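Local structure of CheC, inhibitor of MCP methylation / FliN fusion protein (Thermotoga maritima, 4HYN) at residues Ser62-Glu70 with Leu124-Asn133; Lys160-Glu168 with Lys178-Val188. The protein is a flagellar rotor protein of the CheC phosphatase family, probably acting on the phosphorylated chemotaxis response regulator CheY at the flagellar switch. One frame throughout, in Å; residues are numbered along the deposited sequence.

Read from the N terminus, the chain passes through helix 6-30 and strand 35-46 before contact 1 begins at 62-70. The loop that contact 1 closes with 124-133 carries strand 71-78, helix 79-89 and most of helix 103-128, and it brings the start of strand 133-143 beside the end of strand 57-66. Contact 2 follows in series, since 160-168 begins after that loop is shut; it closes the short turn of the hairpin 161-171/177-184 and ties the start of helix 185-200 to D161. The two neither nest nor cross. Both belong to the same antiparallel sheet, their centres about 16 Å apart, and they meet at L187, whose CD2 lies 3.8 Å from Y65 CD1.

Contact 1 (Ser62-Glu70 with Leu124-Asn133)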
loop_
_atom_site.group_PDB
_atom_site.type_symbol
_atom_site.label_atom_id
_atom_site.label_comp_id
_atom_site.label_asym_id
_atom_site.label_seq_id
_atom_site.Cartn_x
_atom_site.Cartn_y
_atom_site.Cartn_z
ATOM N N SER A 62 -5.102 2.915 -5.732
ATOM C CA SER A 62 -4.069 3.917 -5.915
ATOM C C SER A 62 -4.468 5.289 -5.405
ATOM O O SER A 62 -5.641 5.673 -5.428
ATOM C CB SER A 62 -3.631 3.990 -7.385
ATOM O OG SER A 62 -4.737 4.166 -8.248
ATOM N N VAL A 63 -3.461 6.029 -4.970
ATOM C CA VAL A 63 -3.646 7.359 -4.443
ATOM C C VAL A 63 -2.553 8.266 -5.034
ATOM O O VAL A 63 -1.413 7.841 -5.252
ATOM C CB VAL A 63 -3.620 7.300 -2.886
ATOM C CG1 VAL A 63 -2.343 7.891 -2.313
ATOM C CG2 VAL A 63 -4.869 7.936 -2.314
ATOM N N GLU A 64 -2.927 9.492 -5.368
ATOM C CA GLU A 64 -1.986 10.439 -5.944
ATOM C C GLU A 64 -1.483 11.402 -4.874
ATOM O O GLU A 64 -2.276 12.005 -4.150
ATOM C CB GLU A 64 -2.661 11.216 -7.069
ATOM C CG GLU A 64 -1.719 11.993 -7.957
ATOM C CD GLU A 64 -0.979 11.107 -8.931
ATOM O OE1 GLU A 64 0.264 11.245 -9.039
ATOM O OE2 GLU A 64 -1.650 10.280 -9.594
ATOM N N TYR A 65 -0.162 11.517 -4.766
ATOM C CA TYR A 65 0.464 12.414 -3.798
ATOM C C TYR A 65 0.633 13.824 -4.347
ATOM O O TYR A 65 1.071 14.009 -5.482
ATOM C CB TYR A 65 1.830 11.878 -3.367
ATOM C CG TYR A 65 1.782 10.797 -2.312
ATOM C CD1 TYR A 65 2.695 9.747 -2.330
ATOM C CD2 TYR A 65 0.854 10.842 -1.278
ATOM C CE1 TYR A 65 2.692 8.770 -1.348
ATOM C CE2 TYR A 65 0.841 9.866 -0.285
ATOM C CZ TYR A 65 1.765 8.833 -0.329
ATOM O OH TYR A 65 1.758 7.850 0.636
ATOM N N THR A 66 0.312 14.815 -3.523
ATOM C CA THR A 66 0.425 16.215 -3.916
ATOM C C THR A 66 1.096 17.067 -2.828
ATOM O O THR A 66 0.956 16.783 -1.638
ATOM C CB THR A 66 -0.969 16.800 -4.330
ATOM O OG1 THR A 66 -0.953 18.229 -4.229
ATOM C CG2 THR A 66 -2.091 16.233 -3.472
ATOM N N GLU A 67 1.835 18.093 -3.264
ATOM C CA GLU A 67 2.576 19.029 -2.402
ATOM C C GLU A 67 3.326 18.377 -1.247
ATOM O O GLU A 67 2.738 17.996 -0.239
ATOM C CB GLU A 67 1.673 20.161 -1.896
ATOM C CG GLU A 67 0.474 19.729 -1.081
ATOM C CD GLU A 67 -0.737 20.596 -1.354
ATOM O OE1 GLU A 67 -1.553 20.224 -2.229
ATOM O OE2 GLU A 67 -0.873 21.650 -0.695
ATOM N N GLY A 68 4.642 18.299 -1.381
ATOM C CA GLY A 68 5.447 17.654 -0.357
ATOM C C GLY A 68 6.027 16.446 -1.053
ATOM O O GLY A 68 7.241 16.249 -1.081
ATOM N N LEU A 69 5.135 15.640 -1.620
ATOM C CA LEU A 69 5.500 14.459 -2.392
ATOM C C LEU A 69 4.608 14.450 -3.623
ATOM O O LEU A 69 3.463 14.905 -3.570
ATOM C CB LEU A 69 5.294 13.169 -1.596
ATOM C CG LEU A 69 6.274 12.884 -0.459
ATOM C CD1 LEU A 69 5.963 11.523 0.148
ATOM C CD2 LEU A 69 7.713 12.922 -0.979
ATOM N N GLU A 70 5.152 13.986 -4.741
ATOM C CA GLU A 70 4.396 13.906 -5.987
ATOM C C GLU A 70 4.615 12.550 -6.616
ATOM O O GLU A 70 5.741 12.148 -6.880
ATOM C CB GLU A 70 4.827 15.004 -6.965
ATOM C CG GLU A 70 4.371 16.404 -6.571
ATOM C CD GLU A 70 4.981 17.501 -7.433
ATOM O OE1 GLU A 70 5.579 17.177 -8.488
ATOM O OE2 GLU A 70 4.864 18.692 -7.050
ATOM N N LEU A 124 2.860 9.832 7.841
ATOM C CA LEU A 124 4.033 10.130 7.032
ATOM C C LEU A 124 4.359 11.622 7.078
ATOM O O LEU A 124 5.521 12.007 7.213
ATOM C CB LEU A 124 3.803 9.686 5.581
ATOM C CG LEU A 124 5.053 9.591 4.697
ATOM C CD1 LEU A 124 6.060 8.618 5.343
ATOM C CD2 LEU A 124 4.693 9.142 3.274
ATOM N N SER A 125 3.332 12.459 6.998
ATOM C CA SER A 125 3.532 13.907 7.033
ATOM C C SER A 125 4.179 14.360 8.337
ATOM O O SER A 125 5.124 15.152 8.327
ATOM C CB SER A 125 2.208 14.638 6.810
ATOM O OG SER A 125 1.687 14.315 5.534
ATOM N N GLU A 126 3.673 13.853 9.456
ATOM C CA GLU A 126 4.227 14.193 10.756
ATOM C C GLU A 126 5.648 13.656 10.855
ATOM O O GLU A 126 6.552 14.353 11.307
ATOM C CB GLU A 126 3.356 13.617 11.879
ATOM C CG GLU A 126 1.975 14.256 11.951
ATOM C CD GLU A 126 1.029 13.578 12.933
ATOM O OE1 GLU A 126 1.128 12.346 13.128
ATOM O OE2 GLU A 126 0.163 14.285 13.496
ATOM N N LEU A 127 5.850 12.445 10.345
ATOM C CA LEU A 127 7.153 11.787 10.383
ATOM C C LEU A 127 8.227 12.557 9.618
ATOM O O LEU A 127 9.288 12.839 10.160
ATOM C CB LEU A 127 7.022 10.353 9.853
ATOM C CG LEU A 127 7.879 9.229 10.449
ATOM C CD1 LEU A 127 9.234 9.174 9.777
ATOM C CD2 LEU A 127 8.030 9.393 11.967
ATOM N N LEU A 128 7.917 12.954 8.386
ATOM C CA LEU A 128 8.868 13.676 7.545
ATOM C C LEU A 128 8.918 15.188 7.741
ATOM O O LEU A 128 9.805 15.858 7.194
ATOM C CB LEU A 128 8.633 13.344 6.070
ATOM C CG LEU A 128 8.920 11.897 5.657
ATOM C CD1 LEU A 128 8.761 11.744 4.163
ATOM C CD2 LEU A 128 10.332 11.500 6.088
ATOM N N GLY A 129 7.982 15.723 8.524
ATOM C CA GLY A 129 7.946 17.153 8.780
ATOM C C GLY A 129 7.500 17.961 7.575
ATOM O O GLY A 129 7.996 19.056 7.325
ATOM N N ILE A 130 6.546 17.426 6.830
ATOM C CA ILE A 130 6.054 18.099 5.646
ATOM C C ILE A 130 4.616 17.669 5.384
ATOM O O ILE A 130 4.243 16.541 5.674
ATOM C CB ILE A 130 6.952 17.763 4.428
ATOM C CG1 ILE A 130 6.555 18.618 3.222
ATOM C CG2 ILE A 130 6.885 16.281 4.104
ATOM C CD1 ILE A 130 6.803 20.110 3.422
ATOM N N THR A 131 3.799 18.583 4.884
ATOM C CA THR A 131 2.403 18.277 4.594
ATOM C C THR A 131 2.259 17.556 3.258
ATOM O O THR A 131 2.702 18.036 2.217
ATOM C CB THR A 131 1.529 19.560 4.614
ATOM O OG1 THR A 131 1.306 19.953 5.973
ATOM C CG2 THR A 131 0.179 19.329 3.941
ATOM N N ILE A 132 1.664 16.374 3.310
ATOM C CA ILE A 132 1.446 15.577 2.115
ATOM C C ILE A 132 -0.054 15.362 1.932
ATOM O O ILE A 132 -0.746 14.933 2.854
ATOM C CB ILE A 132 2.160 14.217 2.217
ATOM C CG1 ILE A 132 3.654 14.432 2.460
ATOM C CG2 ILE A 132 1.964 13.425 0.939
ATOM C CD1 ILE A 132 4.405 13.171 2.861
ATOM N N ASN A 133 -0.559 15.719 0.760
ATOM C CA ASN A 133 -1.973 15.542 0.467
ATOM C C ASN A 133 -2.215 14.355 -0.470
ATOM O O ASN A 133 -1.371 14.018 -1.300
ATOM C CB ASN A 133 -2.555 16.824 -0.131
ATOM C CG ASN A 133 -2.599 17.969 0.872
ATOM O OD1 ASN A 133 -2.226 19.099 0.557
ATOM N ND2 ASN A 133 -3.050 17.674 2.093
#
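T66 and N133 form an antiparallel hydrogen-bonded pair, T66 N donating to N133 O at 2.9 Å and N133 N returning to T66 O at 3.0 Å. T66 CG2 packs on N133 CB at 3.4 Å, and T66 OG1 donates to the anti lone pair of E67 OE1. I132 carries the apolar part with two branches. With CG1 beside the backbone N (chi1 -57°), CG2 falls anti to that N and approaches Y65 CD2 obliquely at 3.6 Å, while CD1 at the end of the other branch meets L69 CD1 at 3.5 Å. The Y65 ring also has N133 O at its edge, and L124 CD2 comes within 4.1 Å of L69 CD1, the leucines crossing at about a right angle. An alanine in place of Y65 removes the ring, which would probably open a gap against I132 CG2. G68 has phi 115°, where a CB would run into the carbonyl O of E67, so the turn calls for glycine; its CA lies 3.9 Å from I130 CG1. G129, with positive phi, is the first residue past helix 103-128; the loop, tied back by I132 N donating to S125 OG, leads into edge strand 133-143, joined here to the end of strand 57-66. Helix 185-200 packs through L187 on Y65 and through M191 on L69 and L124; I15 of helix 6-30 touches L124, and strand 57-66 runs between strands 71-78 and 133-143.

Contact 2 (Lys160-Glu168 with Lys178-Val188); sequences KDVAVVEFE and KFYQVISADLV
F167 lays its CB over one face of the F179 ring, a CH-pi contact 3.9 Å from the centroid and offset toward the rim. F179 can offer that face because its CG stands between the backbone N and the carbonyl carbon (chi1 57°), whereas F167 has CG anti to the carbonyl carbon. The ring planes differ by 28°, but with centroids 5.4 Å apart they barely overlap. Q181 CB sits in plane at the edge of the F167 ring, 3.9 Å from CE2, and the extended Q181 chain runs alongside V165 to N73, which donates to its OE1. These residues lie on the sheet face met by helix 6-30, where M20 touches both phenylalanines. The two strands form an antiparallel beta hairpin, their directions 158° apart, with A163-I183, V165-Q181 and F167-F179 each bonded both ways. On the face of V164 and V182, E166 stretches out beside Y180, its CG 3.5 Å from Y180 CE1, and K178 bends at its last torsion to give NZ to Y180 OH at 3.1 Å. At the far end A185 N reaches D161 O from above the carbonyl plane at 3.1 Å, and S184 OG caps the new helix by accepting from L187 N at 3.0 Å.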
loop_
_atom_site.group_PDB
_atom_site.type_symbol
_atom_site.label_atom_id
_atom_site.label_comp_id
_atom_site.label_asym_id
_atom_site.label_seq_id
_atom_site.Cartn_x
_atom_site.Cartn_y
_atom_site.Cartn_z
ATOM N N LYS A 160 12.777 2.628 -15.635
ATOM C CA LYS A 160 12.942 3.331 -14.366
ATOM C C LYS A 160 12.502 2.416 -13.229
ATOM O O LYS A 160 11.558 1.636 -13.370
ATOM C CB LYS A 160 12.180 4.660 -14.354
ATOM C CG LYS A 160 12.778 5.686 -15.295
ATOM C CD LYS A 160 11.846 6.850 -15.582
ATOM C CE LYS A 160 12.092 8.016 -14.648
ATOM N NZ LYS A 160 11.443 9.276 -15.139
ATOM N N ASP A 161 13.204 2.499 -12.108
ATOM C CA ASP A 161 12.897 1.643 -10.975
ATOM C C ASP A 161 11.754 2.010 -10.046
ATOM O O ASP A 161 11.286 3.156 -9.976
ATOM C CB ASP A 161 14.169 1.302 -10.193
ATOM C CG ASP A 161 15.080 0.326 -10.952
ATOM O OD1 ASP A 161 14.868 0.104 -12.164
ATOM O OD2 ASP A 161 16.014 -0.226 -10.337
ATOM N N VAL A 162 11.336 0.991 -9.314
ATOM C CA VAL A 162 10.239 1.073 -8.392
ATOM C C VAL A 162 10.570 0.225 -7.161
ATOM O O VAL A 162 11.507 -0.586 -7.179
ATOM C CB VAL A 162 8.983 0.518 -9.102
ATOM C CG1 VAL A 162 8.734 -0.932 -8.729
ATOM C CG2 VAL A 162 7.786 1.391 -8.857
ATOM N N ALA A 163 9.832 0.449 -6.078
ATOM C CA ALA A 163 10.008 -0.325 -4.859
ATOM C C ALA A 163 8.706 -1.064 -4.587
ATOM O O ALA A 163 7.619 -0.464 -4.601
ATOM C CB ALA A 163 10.351 0.571 -3.692
ATOM N N VAL A 164 8.816 -2.378 -4.414
ATOM C CA VAL A 164 7.662 -3.211 -4.120
ATOM C C VAL A 164 7.793 -3.589 -2.654
ATOM O O VAL A 164 8.718 -4.297 -2.257
ATOM C CB VAL A 164 7.598 -4.463 -5.034
ATOM C CG1 VAL A 164 6.427 -5.354 -4.640
ATOM C CG2 VAL A 164 7.446 -4.041 -6.501
ATOM N N VAL A 165 6.897 -3.041 -1.843
ATOM C CA VAL A 165 6.897 -3.284 -0.408
ATOM C C VAL A 165 5.848 -4.302 0.023
ATOM O O VAL A 165 4.669 -4.187 -0.329
ATOM C CB VAL A 165 6.656 -1.969 0.361
ATOM C CG1 VAL A 165 6.923 -2.173 1.844
ATOM C CG2 VAL A 165 7.528 -0.837 -0.222
ATOM N N GLU A 166 6.283 -5.296 0.796
ATOM C CA GLU A 166 5.385 -6.330 1.294
ATOM C C GLU A 166 4.932 -6.053 2.726
ATOM O O GLU A 166 5.751 -5.785 3.607
ATOM C CB GLU A 166 6.051 -7.699 1.239
ATOM C CG GLU A 166 5.159 -8.832 1.754
ATOM C CD GLU A 166 5.883 -10.163 1.911
ATOM O OE1 GLU A 166 5.415 -10.981 2.728
ATOM O OE2 GLU A 166 6.905 -10.402 1.225
ATOM N N PHE A 167 3.622 -6.116 2.949
ATOM C CA PHE A 167 3.060 -5.909 4.277
ATOM C C PHE A 167 2.385 -7.177 4.765
ATOM O O PHE A 167 1.612 -7.791 4.035
ATOM C CB PHE A 167 2.026 -4.783 4.262
ATOM C CG PHE A 167 2.619 -3.420 4.139
ATOM C CD1 PHE A 167 3.274 -2.837 5.217
ATOM C CD2 PHE A 167 2.532 -2.714 2.939
ATOM C CE1 PHE A 167 3.834 -1.565 5.101
ATOM C CE2 PHE A 167 3.086 -1.446 2.814
ATOM C CZ PHE A 167 3.738 -0.868 3.893
ATOM N N GLU A 168 2.708 -7.598 5.981
ATOM C CA GLU A 168 2.063 -8.773 6.545
ATOM C C GLU A 168 1.018 -8.270 7.546
ATOM O O GLU A 168 1.335 -7.479 8.436
ATOM C CB GLU A 168 3.063 -9.694 7.243
ATOM C CG GLU A 168 2.452 -11.053 7.547
ATOM C CD GLU A 168 3.279 -11.886 8.499
ATOM O OE1 GLU A 168 4.160 -12.635 8.019
ATOM O OE2 GLU A 168 3.032 -11.806 9.725
ATOM N N LYS A 178 -1.467 -10.921 3.393
ATOM C CA LYS A 178 -0.491 -9.948 2.932
ATOM C C LYS A 178 -0.947 -9.196 1.699
ATOM O O LYS A 178 -1.842 -9.639 0.983
ATOM C CB LYS A 178 0.866 -10.609 2.670
ATOM C CG LYS A 178 0.859 -11.708 1.638
ATOM C CD LYS A 178 2.280 -12.218 1.382
ATOM C CE LYS A 178 2.289 -13.397 0.412
ATOM N NZ LYS A 178 1.582 -13.085 -0.864
ATOM N N PHE A 179 -0.383 -8.009 1.522
ATOM C CA PHE A 179 -0.661 -7.168 0.369
ATOM C C PHE A 179 0.610 -6.415 0.007
ATOM O O PHE A 179 1.578 -6.424 0.762
ATOM C CB PHE A 179 -1.837 -6.210 0.609
ATOM C CG PHE A 179 -1.667 -5.299 1.788
ATOM C CD1 PHE A 179 -1.214 -3.992 1.616
ATOM C CD2 PHE A 179 -2.016 -5.728 3.070
ATOM C CE1 PHE A 179 -1.113 -3.122 2.701
ATOM C CE2 PHE A 179 -1.917 -4.863 4.163
ATOM C CZ PHE A 179 -1.465 -3.554 3.978
ATOM N N TYR A 180 0.601 -5.758 -1.146
ATOM C CA TYR A 180 1.774 -5.047 -1.613
ATOM C C TYR A 180 1.539 -3.602 -1.994
ATOM O O TYR A 180 0.445 -3.198 -2.395
ATOM C CB TYR A 180 2.408 -5.788 -2.805
ATOM C CG TYR A 180 2.813 -7.212 -2.494
ATOM C CD1 TYR A 180 4.092 -7.506 -2.020
ATOM C CD2 TYR A 180 1.900 -8.259 -2.622
ATOM C CE1 TYR A 180 4.449 -8.808 -1.673
ATOM C CE2 TYR A 180 2.243 -9.561 -2.276
ATOM C CZ TYR A 180 3.521 -9.831 -1.801
ATOM O OH TYR A 180 3.862 -11.121 -1.446
ATOM N N GLN A 181 2.607 -2.834 -1.857
ATOM C CA GLN A 181 2.612 -1.432 -2.192
ATOM C C GLN A 181 3.759 -1.227 -3.172
ATOM O O GLN A 181 4.803 -1.872 -3.060
ATOM C CB GLN A 181 2.845 -0.577 -0.939
ATOM C CG GLN A 181 3.341 0.832 -1.245
ATOM C CD GLN A 181 3.489 1.691 -0.008
ATOM O OE1 GLN A 181 2.625 2.511 0.294
ATOM N NE2 GLN A 181 4.598 1.526 0.703
ATOM N N VAL A 182 3.524 -0.403 -4.186
ATOM C CA VAL A 182 4.562 -0.100 -5.144
ATOM C C VAL A 182 4.610 1.409 -5.394
ATOM O O VAL A 182 3.590 2.055 -5.647
ATOM C CB VAL A 182 4.494 -0.997 -6.436
ATOM C CG1 VAL A 182 3.248 -1.844 -6.448
ATOM C CG2 VAL A 182 4.649 -0.178 -7.714
ATOM N N ILE A 183 5.775 1.979 -5.095
ATOM C CA ILE A 183 6.035 3.408 -5.266
ATOM C C ILE A 183 7.296 3.549 -6.093
ATOM O O ILE A 183 8.137 2.643 -6.099
ATOM C CB ILE A 183 6.248 4.138 -3.919
ATOM C CG1 ILE A 183 7.006 3.242 -2.931
ATOM C CG2 ILE A 183 4.919 4.622 -3.369
ATOM C CD1 ILE A 183 7.380 3.926 -1.608
ATOM N N SER A 184 7.431 4.673 -6.794
ATOM C CA SER A 184 8.609 4.883 -7.628
ATOM C C SER A 184 9.877 5.097 -6.793
ATOM O O SER A 184 9.821 5.556 -5.646
ATOM C CB SER A 184 8.395 6.060 -8.588
ATOM O OG SER A 184 8.728 7.296 -7.983
ATOM N N ALA A 185 11.016 4.726 -7.360
ATOM C CA ALA A 185 12.279 4.915 -6.668
ATOM C C ALA A 185 12.520 6.431 -6.565
ATOM O O ALA A 185 13.232 6.907 -5.673
ATOM C CB ALA A 185 13.391 4.238 -7.429
ATOM N N ASP A 186 11.905 7.181 -7.477
ATOM C CA ASP A 186 12.008 8.639 -7.487
ATOM C C ASP A 186 11.424 9.199 -6.196
ATOM O O ASP A 186 12.010 10.080 -5.573
ATOM C CB ASP A 186 11.219 9.216 -8.655
ATOM C CG ASP A 186 12.100 9.730 -9.756
ATOM O OD1 ASP A 186 11.889 10.896 -10.158
ATOM O OD2 ASP A 186 12.985 8.980 -10.231
ATOM N N LEU A 187 10.245 8.697 -5.834
ATOM C CA LEU A 187 9.554 9.105 -4.621
ATOM C C LEU A 187 10.342 8.694 -3.368
ATOM O O LEU A 187 10.397 9.444 -2.399
ATOM C CB LEU A 187 8.175 8.457 -4.578
ATOM C CG LEU A 187 7.156 9.168 -3.693
ATOM C CD1 LEU A 187 6.534 10.312 -4.488
ATOM C CD2 LEU A 187 6.087 8.197 -3.244
ATOM N N VAL A 188 10.933 7.498 -3.395
ATOM C CA VAL A 188 11.723 6.983 -2.276
ATOM C C VAL A 188 12.929 7.884 -2.002
ATOM O O VAL A 188 13.210 8.216 -0.845
ATOM C CB VAL A 188 12.201 5.538 -2.548
ATOM C CG1 VAL A 188 13.227 5.098 -1.503
ATOM C CG2 VAL A 188 11.019 4.603 -2.540
HETATM O O HOH W 1 11.619 5.862 -10.566
#